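Local coordinates for penicillin binding protein 2X (Streptococcus thermophilus, PDB 5U47), which probably cross-links peptidoglycan strands as a transpeptidase of the division machinery that builds the septal wall, and is thought to be inactivated by beta-lactams, at residues Q240-N245 with P550-N555; T220-P225 with G256-T261; T64-Y69 with G130-A135; I55-Y60 with G101-S106. The protein carries 1 engineered substitution. All coordinates share one frame; numbering follows the deposited sequence.

Contact 1: residues Q240-N245 with P550-N555; sequences QTKGIN and PKTWNN
Thr241 and Thr552 carry the polar part of this contact through their backbones. The amide N of Thr552 gives a hydrogen bond to Thr241 O at 3.2 Å, with N, H and O practically in line (179°). A weaker return contact runs from Thr241 CA, whose hydrogen is directed at Thr552 O, 3.4 Å away. Both lie where helix 224-241 stops: Lys242, the next residue, has positive phi.

The apolar part lies around the Thr241 side chain. A chi1 of 60° sets OG1 between the backbone N and the carbonyl carbon, where it bonds to Phe237 O one turn back, while CG2 lies beside the backbone N. This methyl meets the indole of Trp553 at its edge, in the ring plane, 3.7 Å from CZ3. Thr241 CB also rests on Pro550 CB at 3.9 Å. Trp553 is held in addition by its NE1, which donates to Asn555 OD1 from above the carbonyl plane, and by an edge-to-face stack with Phe558.

Two lysines lie on the exposed flank. Lys242 CB and Lys551 CB touch at 4.0 Å; the Lys551 chain is then bent at chi2 (69°), which brings CD to 3.2 Å from Lys242 O. The two NZ atoms finish about 10.2 Å apart.

Chemically, a carbonyl of the last helical turn finds its donor in the loop between strand 541-548 and helix 558-572, and the two lysine ammonium groups, near the C-terminal end of helix 224-241, may interact favourably with its partial negative charge.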
loop_
_atom_site.group_PDB
_atom_site.type_symbol
_atom_site.label_atom_id
_atom_site.label_comp_id
_atom_site.label_asym_id
_atom_site.label_seq_id
_atom_site.Cartn_x
_atom_site.Cartn_y
_atom_site.Cartn_z
ATOM N N GLN A 240 5.555 -19.865 -15.101
ATOM C CA GLN A 240 6.883 -19.979 -15.725
ATOM C C GLN A 240 8.043 -20.143 -14.746
ATOM O O GLN A 240 8.967 -20.910 -14.998
ATOM C CB GLN A 240 7.193 -18.730 -16.531
ATOM C CG GLN A 240 6.456 -18.557 -17.840
ATOM C CD GLN A 240 6.957 -17.308 -18.543
ATOM O OE1 GLN A 240 6.930 -16.219 -17.974
ATOM N NE2 GLN A 240 7.441 -17.462 -19.767
ATOM N N THR A 241 8.005 -19.391 -13.646
ATOM C CA THR A 241 9.106 -19.384 -12.668
ATOM C C THR A 241 8.985 -20.417 -11.546
ATOM O O THR A 241 9.996 -20.978 -11.106
ATOM C CB THR A 241 9.243 -17.997 -11.993
ATOM O OG1 THR A 241 8.030 -17.661 -11.307
ATOM C CG2 THR A 241 9.541 -16.923 -13.006
ATOM N N LYS A 242 7.752 -20.677 -11.111
ATOM C CA LYS A 242 7.470 -21.532 -9.942
ATOM C C LYS A 242 8.268 -21.050 -8.716
ATOM O O LYS A 242 8.883 -21.850 -7.996
ATOM C CB LYS A 242 7.748 -23.025 -10.179
ATOM C CG LYS A 242 6.972 -23.703 -11.298
ATOM C CD LYS A 242 7.703 -23.622 -12.629
ATOM C CE LYS A 242 7.066 -24.573 -13.625
ATOM N NZ LYS A 242 7.692 -24.434 -14.963
ATOM N N GLY A 243 8.280 -19.733 -8.507
ATOM C CA GLY A 243 8.958 -19.153 -7.360
ATOM C C GLY A 243 8.111 -19.350 -6.117
ATOM O O GLY A 243 6.895 -19.591 -6.212
ATOM N N ILE A 244 8.749 -19.242 -4.952
ATOM C CA ILE A 244 8.041 -19.367 -3.684
ATOM C C ILE A 244 7.198 -18.125 -3.403
ATOM O O ILE A 244 6.209 -18.203 -2.704
ATOM C CB ILE A 244 8.975 -19.722 -2.509
ATOM C CG1 ILE A 244 9.934 -18.582 -2.167
ATOM C CG2 ILE A 244 9.758 -20.995 -2.855
ATOM C CD1 ILE A 244 10.740 -18.845 -0.906
ATOM N N ASN A 245 7.610 -16.979 -3.945
ATOM C CA ASN A 245 6.817 -15.751 -3.828
ATOM C C ASN A 245 7.205 -14.778 -4.925
ATOM O O ASN A 245 8.198 -14.977 -5.617
ATOM C CB ASN A 245 6.889 -15.120 -2.417
ATOM C CG ASN A 245 8.236 -14.529 -2.091
ATOM O OD1 ASN A 245 8.727 -13.656 -2.803
ATOM N ND2 ASN A 245 8.830 -14.977 -0.979
ATOM N N PRO A 550 13.022 -18.874 -7.820
ATOM C CA PRO A 550 12.356 -19.501 -8.941
ATOM C C PRO A 550 12.975 -20.879 -9.237
ATOM O O PRO A 550 14.199 -20.985 -9.293
ATOM C CB PRO A 550 12.634 -18.539 -10.093
ATOM C CG PRO A 550 13.915 -17.870 -9.729
ATOM C CD PRO A 550 13.854 -17.726 -8.239
ATOM N N LYS A 551 12.143 -21.917 -9.364
ATOM C CA LYS A 551 12.629 -23.257 -9.732
ATOM C C LYS A 551 13.290 -23.218 -11.099
ATOM O O LYS A 551 14.308 -23.869 -11.311
ATOM C CB LYS A 551 11.504 -24.298 -9.811
ATOM C CG LYS A 551 11.290 -25.168 -8.585
ATOM C CD LYS A 551 10.735 -24.414 -7.408
ATOM C CE LYS A 551 10.486 -25.357 -6.241
ATOM N NZ LYS A 551 10.048 -24.622 -5.020
ATOM N N THR A 552 12.665 -22.480 -12.017
ATOM C CA THR A 552 13.127 -22.320 -13.390
ATOM C C THR A 552 13.330 -20.835 -13.603
ATOM O O THR A 552 12.437 -20.041 -13.271
ATOM C CB THR A 552 12.066 -22.831 -14.399
ATOM O OG1 THR A 552 11.632 -24.142 -14.032
ATOM C CG2 THR A 552 12.624 -22.876 -15.822
ATOM N N TRP A 553 14.494 -20.438 -14.128
ATOM C CA TRP A 553 14.759 -19.006 -14.339
ATOM C C TRP A 553 15.501 -18.650 -15.621
ATOM O O TRP A 553 16.405 -19.343 -16.046
ATOM C CB TRP A 553 15.541 -18.393 -13.166
ATOM C CG TRP A 553 15.727 -16.926 -13.402
ATOM C CD1 TRP A 553 16.885 -16.270 -13.726
ATOM C CD2 TRP A 553 14.693 -15.954 -13.442
ATOM N NE1 TRP A 553 16.631 -14.934 -13.928
ATOM C CE2 TRP A 553 15.290 -14.715 -13.759
ATOM C CE3 TRP A 553 13.316 -16.004 -13.225
ATOM C CZ2 TRP A 553 14.561 -13.553 -13.862
ATOM C CZ3 TRP A 553 12.584 -14.843 -13.326
ATOM C CH2 TRP A 553 13.209 -13.628 -13.632
ATOM N N ASN A 554 15.107 -17.518 -16.184
ATOM C CA ASN A 554 15.720 -16.940 -17.353
ATOM C C ASN A 554 15.260 -15.483 -17.336
ATOM O O ASN A 554 14.086 -15.223 -17.101
ATOM C CB ASN A 554 15.228 -17.667 -18.608
ATOM C CG ASN A 554 15.890 -17.175 -19.873
ATOM O OD1 ASN A 554 16.082 -15.971 -20.075
ATOM N ND2 ASN A 554 16.209 -18.106 -20.753
ATOM N N ASN A 555 16.161 -14.540 -17.576
ATOM C CA ASN A 555 15.765 -13.124 -17.581
ATOM C C ASN A 555 14.630 -12.813 -18.551
ATOM O O ASN A 555 13.866 -11.888 -18.321
ATOM C CB ASN A 555 16.964 -12.200 -17.807
ATOM C CG ASN A 555 17.803 -12.017 -16.551
ATOM O OD1 ASN A 555 17.312 -12.175 -15.432
ATOM N ND2 ASN A 555 19.062 -11.649 -16.728
#

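Contact 2: residues T220-P225 with G256-T261; sequences TTLSAP and GEILAT
The start of helix 224-241 meets the bulged edge strand 258-264 where Ser223, the N-cap residue, joins Leu259. Ser223 N donates to Leu259 O at 3.0 Å and nearly straight (170°), while its own OG makes a weak capping bond to Leu226 N. Leu259 and Ala260 form a classic beta bulge against strand 245-252, and Leu259 O also receives the CA hydrogen of Leu222, with CA 3.5 Å away.

A second grip comes from Thr221. Its chi1 of 52° puts OG1 between the backbone N and the carbonyl carbon, and from there the hydroxyl donates to Ile258 O at 2.6 Å, tilted 29° from the carbonyl plane. The methyl CG2 of Thr221 lies instead against Glu257 CG (3.9 Å), the two side chains crossing obliquely. Beyond that point the Glu257 carboxylate is engaged by Thr255 and by salt bridges to Arg38 and Lys439; Arg38 also bonds Thr221 O, beside which Leu259 CD2 packs at 3.6 Å.

On the other flank, Leu222 reaches over the strand with CD2, which settles 3.9 Å from Ala260 CA and 4.2 Å from Thr261 CG2. All the touching residues are buried. Such a helix leading into the first strands of a five-stranded antiparallel sheet belongs to the penicillin-binding transpeptidase fold, which is shared with the serine beta-lactamases.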
loop_
_atom_site.group_PDB
_atom_site.type_symbol
_atom_site.label_atom_id
_atom_site.label_comp_id
_atom_site.label_asym_id
_atom_site.label_seq_id
_atom_site.Cartn_x
_atom_site.Cartn_y
_atom_site.Cartn_z
ATOM N N THR A 220 -9.011 4.507 -3.808
ATOM C CA THR A 220 -7.607 4.216 -3.906
ATOM C C THR A 220 -7.065 4.740 -5.227
ATOM O O THR A 220 -7.827 5.179 -6.116
ATOM C CB THR A 220 -7.318 2.710 -3.793
ATOM O OG1 THR A 220 -7.866 2.017 -4.919
ATOM C CG2 THR A 220 -7.885 2.158 -2.513
ATOM N N THR A 221 -5.742 4.702 -5.356
ATOM C CA THR A 221 -5.068 5.132 -6.578
ATOM C C THR A 221 -5.072 4.049 -7.644
ATOM O O THR A 221 -4.687 4.299 -8.790
ATOM C CB THR A 221 -3.593 5.496 -6.276
ATOM O OG1 THR A 221 -2.984 4.413 -5.585
ATOM C CG2 THR A 221 -3.530 6.731 -5.427
ATOM N N LEU A 222 -5.486 2.836 -7.272
ATOM C CA LEU A 222 -5.487 1.707 -8.212
ATOM C C LEU A 222 -6.395 1.921 -9.425
ATOM O O LEU A 222 -7.393 2.601 -9.349
ATOM C CB LEU A 222 -5.923 0.403 -7.538
ATOM C CG LEU A 222 -5.172 -0.178 -6.343
ATOM C CD1 LEU A 222 -5.845 -1.487 -5.945
ATOM C CD2 LEU A 222 -3.698 -0.407 -6.609
ATOM N N SER A 223 -5.965 1.362 -10.551
ATOM C CA SER A 223 -6.725 1.321 -11.780
ATOM C C SER A 223 -7.207 -0.104 -11.912
ATOM O O SER A 223 -6.388 -1.008 -12.172
ATOM C CB SER A 223 -5.825 1.652 -12.951
ATOM O OG SER A 223 -6.465 1.375 -14.185
ATOM N N ALA A 224 -8.503 -0.335 -11.709
ATOM C CA ALA A 224 -9.024 -1.703 -11.829
ATOM C C ALA A 224 -8.674 -2.409 -13.138
ATOM O O ALA A 224 -8.262 -3.577 -13.097
ATOM C CB ALA A 224 -10.524 -1.771 -11.531
ATOM N N PRO A 225 -8.801 -1.718 -14.303
ATOM C CA PRO A 225 -8.427 -2.374 -15.565
ATOM C C PRO A 225 -6.968 -2.818 -15.598
ATOM O O PRO A 225 -6.657 -3.948 -16.006
ATOM C CB PRO A 225 -8.669 -1.280 -16.631
ATOM C CG PRO A 225 -9.661 -0.344 -16.010
ATOM C CD PRO A 225 -9.439 -0.409 -14.528
ATOM N N GLY A 256 3.882 9.455 -7.933
ATOM C CA GLY A 256 4.059 8.491 -6.848
ATOM C C GLY A 256 2.834 7.622 -6.563
ATOM O O GLY A 256 2.860 6.789 -5.649
ATOM N N GLU A 257 1.757 7.809 -7.323
ATOM C CA GLU A 257 0.532 7.020 -7.133
ATOM C C GLU A 257 0.751 5.574 -7.504
ATOM O O GLU A 257 1.339 5.290 -8.562
ATOM C CB GLU A 257 -0.594 7.546 -8.023
ATOM C CG GLU A 257 -1.146 8.918 -7.689
ATOM C CD GLU A 257 -1.991 9.425 -8.847
ATOM O OE1 GLU A 257 -1.379 9.882 -9.868
ATOM O OE2 GLU A 257 -3.244 9.321 -8.755
ATOM N N ILE A 258 0.276 4.664 -6.658
ATOM C CA ILE A 258 0.357 3.223 -6.928
ATOM C C ILE A 258 -0.862 2.834 -7.789
ATOM O O ILE A 258 -1.984 2.812 -7.305
ATOM C CB ILE A 258 0.433 2.416 -5.628
ATOM C CG1 ILE A 258 1.742 2.775 -4.895
ATOM C CG2 ILE A 258 0.351 0.924 -5.913
ATOM C CD1 ILE A 258 1.817 2.297 -3.452
ATOM N N LEU A 259 -0.607 2.504 -9.049
ATOM C CA LEU A 259 -1.655 2.199 -10.027
ATOM C C LEU A 259 -2.052 0.738 -10.046
ATOM O O LEU A 259 -3.171 0.409 -10.424
ATOM C CB LEU A 259 -1.220 2.650 -11.411
ATOM C CG LEU A 259 -0.881 4.141 -11.509
ATOM C CD1 LEU A 259 -0.375 4.528 -12.888
ATOM C CD2 LEU A 259 -2.094 4.962 -11.160
ATOM N N ALA A 260 -1.133 -0.139 -9.670
ATOM C CA ALA A 260 -1.449 -1.538 -9.556
ATOM C C ALA A 260 -0.433 -2.215 -8.671
ATOM O O ALA A 260 0.747 -1.867 -8.690
ATOM C CB ALA A 260 -1.486 -2.193 -10.928
ATOM N N THR A 261 -0.874 -3.178 -7.870
ATOM C CA THR A 261 0.069 -3.868 -6.997
ATOM C C THR A 261 -0.441 -5.253 -6.675
ATOM O O THR A 261 -1.615 -5.430 -6.390
ATOM C CB THR A 261 0.364 -3.053 -5.714
ATOM O OG1 THR A 261 1.428 -3.669 -4.982
ATOM C CG2 THR A 261 -0.856 -2.888 -4.833
#

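Contact 3: residues T64-Y69 with G130-A135; sequences TREKLY and GIKGMA
The Glu66 carboxylate is met at one oxygen, OE1, by the aliphatic end of Lys132, with CE at 3.5 Å. The ring of Tyr69 is the other flat group, but its CB points away from segment 130-135 and its side chain makes no contact with that segment; it packs on Thr58 and Val61, so that Tyr69 takes part here through its backbone.

Glu66 and Lys132 cross at about a right angle. The glutamate runs extended from a CG anti to its backbone N (chi1 177°), whereas the lysine bends at chi4 (53°), which leaves NZ 4.6 Å from OE1. That is too long for a salt bridge, though opposite charges at this distance may still attract weakly. Farther back along the same lysine, CD lies 4.0 Å from Lys67 O and CB 4.0 Å from Leu68 O.

The loop after strand 42-55 is thereby laid against the lead-in to strand 134-143, which runs antiparallel to strand 42-55 in a sheet of the N-terminal region assigned to the PBP dimerisation family. Gly130, at the head of that lead-in, closes helix 116-128 with a Schellman motif.

At the backbone the fit is close and depends on glycine. Leu68 O comes to 3.3 Å from Gly133 CA, while its angle to Gly133 N is too poor for a hydrogen bond. A CB on Gly133 would point at the loop and collide with Tyr69 C, and the positive phi (103°) also calls for glycine.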
loop_
_atom_site.group_PDB
_atom_site.type_symbol
_atom_site.label_atom_id
_atom_site.label_comp_id
_atom_site.label_asym_id
_atom_site.label_seq_id
_atom_site.Cartn_x
_atom_site.Cartn_y
_atom_site.Cartn_z
ATOM N N THR A 64 -52.571 -3.890 26.288
ATOM C CA THR A 64 -54.016 -4.233 26.269
ATOM C C THR A 64 -54.256 -5.696 25.858
ATOM O O THR A 64 -55.388 -6.090 25.559
ATOM C CB THR A 64 -54.839 -3.310 25.334
ATOM O OG1 THR A 64 -54.325 -3.378 23.994
ATOM C CG2 THR A 64 -54.805 -1.873 25.828
ATOM N N ARG A 65 -53.187 -6.491 25.874
ATOM C CA ARG A 65 -53.217 -7.911 25.512
ATOM C C ARG A 65 -53.497 -8.214 24.051
ATOM O O ARG A 65 -54.006 -9.282 23.737
ATOM C CB ARG A 65 -54.141 -8.723 26.431
ATOM C CG ARG A 65 -53.692 -8.664 27.865
ATOM C CD ARG A 65 -54.566 -9.502 28.772
ATOM N NE ARG A 65 -54.074 -9.369 30.134
ATOM C CZ ARG A 65 -54.309 -8.327 30.932
ATOM N NH1 ARG A 65 -53.797 -8.312 32.165
ATOM N NH2 ARG A 65 -55.049 -7.296 30.515
ATOM N N GLU A 66 -53.160 -7.276 23.160
ATOM C CA GLU A 66 -53.242 -7.556 21.730
ATOM C C GLU A 66 -52.155 -8.589 21.511
ATOM O O GLU A 66 -51.019 -8.392 21.960
ATOM C CB GLU A 66 -52.930 -6.328 20.859
ATOM C CG GLU A 66 -52.953 -6.632 19.355
ATOM C CD GLU A 66 -52.422 -5.503 18.477
ATOM O OE1 GLU A 66 -52.412 -5.689 17.240
ATOM O OE2 GLU A 66 -52.007 -4.443 19.004
ATOM N N LYS A 67 -52.496 -9.686 20.847
ATOM C CA LYS A 67 -51.519 -10.726 20.582
ATOM C C LYS A 67 -50.568 -10.247 19.474
ATOM O O LYS A 67 -51.003 -9.936 18.362
ATOM C CB LYS A 67 -52.207 -12.025 20.190
ATOM C CG LYS A 67 -53.148 -12.556 21.260
ATOM C CD LYS A 67 -53.789 -13.859 20.829
ATOM C CE LYS A 67 -54.686 -14.418 21.925
ATOM N NZ LYS A 67 -55.745 -13.455 22.318
ATOM N N LEU A 68 -49.283 -10.161 19.800
ATOM C CA LEU A 68 -48.264 -9.722 18.826
ATOM C C LEU A 68 -47.408 -10.891 18.327
ATOM O O LEU A 68 -46.493 -10.696 17.511
ATOM C CB LEU A 68 -47.383 -8.636 19.445
ATOM C CG LEU A 68 -48.138 -7.393 19.959
ATOM C CD1 LEU A 68 -47.200 -6.421 20.682
ATOM C CD2 LEU A 68 -48.856 -6.682 18.818
ATOM N N TYR A 69 -47.718 -12.098 18.814
ATOM C CA TYR A 69 -46.988 -13.306 18.437
ATOM C C TYR A 69 -47.710 -14.012 17.296
ATOM O O TYR A 69 -48.844 -13.662 16.951
ATOM C CB TYR A 69 -46.801 -14.261 19.645
ATOM C CG TYR A 69 -48.077 -14.642 20.410
ATOM C CD1 TYR A 69 -48.569 -13.819 21.419
ATOM C CD2 TYR A 69 -48.769 -15.834 20.135
ATOM C CE1 TYR A 69 -49.723 -14.145 22.121
ATOM C CE2 TYR A 69 -49.928 -16.175 20.841
ATOM C CZ TYR A 69 -50.395 -15.324 21.831
ATOM O OH TYR A 69 -51.525 -15.620 22.541
ATOM N N GLY A 130 -52.440 -10.934 7.419
ATOM C CA GLY A 130 -52.798 -10.600 8.801
ATOM C C GLY A 130 -52.010 -11.354 9.866
ATOM O O GLY A 130 -52.489 -11.540 10.974
ATOM N N ILE A 131 -50.789 -11.765 9.533
ATOM C CA ILE A 131 -49.945 -12.506 10.464
ATOM C C ILE A 131 -48.900 -11.566 11.073
ATOM O O ILE A 131 -48.137 -10.913 10.355
ATOM C CB ILE A 131 -49.231 -13.674 9.755
ATOM C CG1 ILE A 131 -50.253 -14.605 9.084
ATOM C CG2 ILE A 131 -48.373 -14.460 10.745
ATOM C CD1 ILE A 131 -49.650 -15.583 8.095
ATOM N N LYS A 132 -48.887 -11.518 12.401
ATOM C CA LYS A 132 -47.948 -10.720 13.182
ATOM C C LYS A 132 -46.964 -11.663 13.848
ATOM O O LYS A 132 -47.241 -12.853 13.963
ATOM C CB LYS A 132 -48.708 -9.936 14.262
ATOM C CG LYS A 132 -49.565 -8.819 13.702
ATOM C CD LYS A 132 -50.495 -8.220 14.747
ATOM C CE LYS A 132 -51.082 -6.901 14.257
ATOM N NZ LYS A 132 -51.733 -7.015 12.917
ATOM N N GLY A 133 -45.819 -11.134 14.281
ATOM C CA GLY A 133 -44.809 -11.933 14.992
ATOM C C GLY A 133 -43.591 -12.355 14.182
ATOM O O GLY A 133 -42.634 -12.888 14.753
ATOM N N MET A 134 -43.631 -12.158 12.862
ATOM C CA MET A 134 -42.480 -12.502 12.002
ATOM C C MET A 134 -41.569 -11.291 11.964
ATOM O O MET A 134 -42.051 -10.160 11.921
ATOM C CB MET A 134 -42.932 -12.894 10.592
ATOM C CG MET A 134 -43.945 -14.041 10.571
ATOM S SD MET A 134 -43.349 -15.577 11.326
ATOM C CE MET A 134 -41.994 -16.002 10.223
ATOM N N ALA A 135 -40.259 -11.512 12.007
ATOM C CA ALA A 135 -39.321 -10.395 12.030
ATOM C C ALA A 135 -38.033 -10.736 11.317
ATOM O O ALA A 135 -37.731 -11.907 11.079
ATOM C CB ALA A 135 -39.054 -9.965 13.471
#

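Contact 4: residues I55-Y60 with G101-S106; sequences IVSTSY and GAYQVS
Ser57 presses on Tyr103 in the tight part of this contact. Its CB stands 3.4 Å from the ring centroid, only 3° off the ring normal, a CH-pi contact over the centre of the face; OG lies over the same face, 3.5 Å from CE2. That oxygen, anti to the backbone N, also accepts from Ser59 N in an ST turn and so helps to shape the type I turn from Ser57 to Tyr60.

Beyond the rim of the ring the backbones are also joined. Tyr103 O takes two donors, Val56 N at 2.8 Å, nearly along the C=O axis, and Ser57 N at 3.2 Å on a lone pair. Val56 CG2 packs 3.5 Å from Ala102 O. Beside it, Ile55 and Gln104 form an antiparallel non-hydrogen-bonded pair, in which Ile55 CG1 touches the Gln104 amide NE2 at 3.5 Å. This NE2 is bonded to Leu203 O.

Toward solvent the fit slackens. Ser59 on the exposed turn merely brings its CB to 4.4 Å from Tyr103 OH. Tyr60 crosses Tyr103 at about a right angle: the Tyr103 phenol oxygen sits near the plane of the Tyr60 ring, at its edge and 3.9 Å from Tyr60 CB, and has a weak bond to Lys197. The other phenol, Tyr60 OH, is bonded to Glu194.

One carbonyl with two donors and one ring face under a CH-pi contact thus help to set the way the chain turns off the end of strand 42-55.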
loop_
_atom_site.group_PDB
_atom_site.type_symbol
_atom_site.label_atom_id
_atom_site.label_comp_id
_atom_site.label_asym_id
_atom_site.label_seq_id
_atom_site.Cartn_x
_atom_site.Cartn_y
_atom_site.Cartn_z
ATOM N N ILE A 55 -41.693 -14.990 16.627
ATOM C CA ILE A 55 -41.932 -14.955 18.064
ATOM C C ILE A 55 -43.230 -15.724 18.329
ATOM O O ILE A 55 -44.299 -15.331 17.843
ATOM C CB ILE A 55 -42.025 -13.523 18.611
ATOM C CG1 ILE A 55 -40.659 -12.840 18.500
ATOM C CG2 ILE A 55 -42.504 -13.548 20.070
ATOM C CD1 ILE A 55 -40.665 -11.398 18.965
ATOM N N VAL A 56 -43.113 -16.812 19.091
ATOM C CA VAL A 56 -44.261 -17.691 19.411
ATOM C C VAL A 56 -44.742 -17.610 20.857
ATOM O O VAL A 56 -45.787 -18.186 21.180
ATOM C CB VAL A 56 -43.936 -19.177 19.096
ATOM C CG1 VAL A 56 -43.705 -19.367 17.598
ATOM C CG2 VAL A 56 -42.730 -19.681 19.903
ATOM N N SER A 57 -43.996 -16.914 21.724
ATOM C CA SER A 57 -44.378 -16.811 23.141
ATOM C C SER A 57 -45.743 -16.168 23.326
ATOM O O SER A 57 -46.003 -15.087 22.788
ATOM C CB SER A 57 -43.360 -15.983 23.934
ATOM O OG SER A 57 -43.752 -15.879 25.293
ATOM N N THR A 58 -46.608 -16.828 24.103
ATOM C CA THR A 58 -47.931 -16.288 24.398
ATOM C C THR A 58 -47.835 -15.060 25.330
ATOM O O THR A 58 -48.833 -14.352 25.557
ATOM C CB THR A 58 -48.878 -17.370 24.977
ATOM O OG1 THR A 58 -48.286 -17.976 26.129
ATOM C CG2 THR A 58 -49.145 -18.443 23.939
ATOM N N SER A 59 -46.639 -14.818 25.877
ATOM C CA SER A 59 -46.403 -13.631 26.711
ATOM C C SER A 59 -46.136 -12.374 25.877
ATOM O O SER A 59 -46.154 -11.268 26.414
ATOM C CB SER A 59 -45.237 -13.849 27.687
ATOM O OG SER A 59 -45.553 -14.845 28.643
ATOM N N TYR A 60 -45.901 -12.533 24.576
ATOM C CA TYR A 60 -45.599 -11.386 23.712
ATOM C C TYR A 60 -46.884 -10.661 23.282
ATOM O O TYR A 60 -47.371 -10.813 22.164
ATOM C CB TYR A 60 -44.757 -11.844 22.514
ATOM C CG TYR A 60 -44.170 -10.732 21.663
ATOM C CD1 TYR A 60 -43.205 -9.870 22.183
ATOM C CD2 TYR A 60 -44.512 -10.602 20.310
ATOM C CE1 TYR A 60 -42.638 -8.863 21.396
ATOM C CE2 TYR A 60 -43.949 -9.613 19.512
ATOM C CZ TYR A 60 -43.015 -8.741 20.058
ATOM O OH TYR A 60 -42.452 -7.759 19.265
ATOM N N GLY A 101 -41.137 -24.314 25.110
ATOM C CA GLY A 101 -40.416 -23.332 25.933
ATOM C C GLY A 101 -39.712 -22.200 25.189
ATOM O O GLY A 101 -39.062 -21.363 25.818
ATOM N N ALA A 102 -39.857 -22.161 23.862
ATOM C CA ALA A 102 -39.199 -21.152 23.026
ATOM C C ALA A 102 -39.962 -19.830 22.992
ATOM O O ALA A 102 -41.204 -19.811 23.030
ATOM C CB ALA A 102 -39.028 -21.680 21.611
ATOM N N TYR A 103 -39.212 -18.730 22.913
ATOM C CA TYR A 103 -39.797 -17.400 22.852
ATOM C C TYR A 103 -39.831 -17.002 21.378
ATOM O O TYR A 103 -40.904 -16.767 20.798
ATOM C CB TYR A 103 -38.985 -16.396 23.690
ATOM C CG TYR A 103 -39.801 -15.194 24.146
ATOM C CD1 TYR A 103 -40.203 -14.209 23.244
ATOM C CD2 TYR A 103 -40.176 -15.047 25.492
ATOM C CE1 TYR A 103 -40.958 -13.111 23.662
ATOM C CE2 TYR A 103 -40.930 -13.954 25.919
ATOM C CZ TYR A 103 -41.321 -12.986 25.001
ATOM O OH TYR A 103 -42.067 -11.889 25.400
ATOM N N GLN A 104 -38.645 -16.965 20.780
ATOM C CA GLN A 104 -38.472 -16.637 19.386
ATOM C C GLN A 104 -37.663 -17.753 18.754
ATOM O O GLN A 104 -36.652 -18.179 19.313
ATOM C CB GLN A 104 -37.713 -15.311 19.254
ATOM C CG GLN A 104 -37.635 -14.766 17.837
ATOM C CD GLN A 104 -36.928 -13.415 17.776
ATOM O OE1 GLN A 104 -35.854 -13.242 18.350
ATOM N NE2 GLN A 104 -37.523 -12.461 17.062
ATOM N N VAL A 105 -38.098 -18.205 17.584
ATOM C CA VAL A 105 -37.409 -19.275 16.880
ATOM C C VAL A 105 -36.924 -18.816 15.502
ATOM O O VAL A 105 -37.466 -17.863 14.917
ATOM C CB VAL A 105 -38.309 -20.523 16.735
ATOM C CG1 VAL A 105 -38.867 -20.919 18.101
ATOM C CG2 VAL A 105 -39.450 -20.278 15.745
ATOM N N SER A 106 -35.901 -19.506 15.003
ATOM C CA SER A 106 -35.320 -19.238 13.690
ATOM C C SER A 106 -35.662 -20.404 12.752
ATOM O O SER A 106 -36.395 -21.316 13.138
ATOM C CB SER A 106 -33.810 -19.015 13.814
ATOM O OG SER A 106 -33.178 -20.131 14.408
#

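How the contacts relate
The four contacts fall into two distant groups. Contacts 3 and 4 have centres 11 Å apart and touch, with probable hydrogen bonds from Ile55 N to Gly133 O (3.0 Å) and from Leu68 N to Tyr60 O (3.1 Å); their segments alternate along the chain, and both reach the mixed sheet that includes strand 42-55. Contacts 1 and 2 come later, also alternating, at opposite ends of helix 224-241 and with centres 26 Å apart. Contact 2 lies at an edge strand of the five-stranded transpeptidase sheet, contact 1 beyond its strand 541-548. Contacts 1 and 3 have centres about 67 Å apart, in keeping with an elongated, multidomain protein.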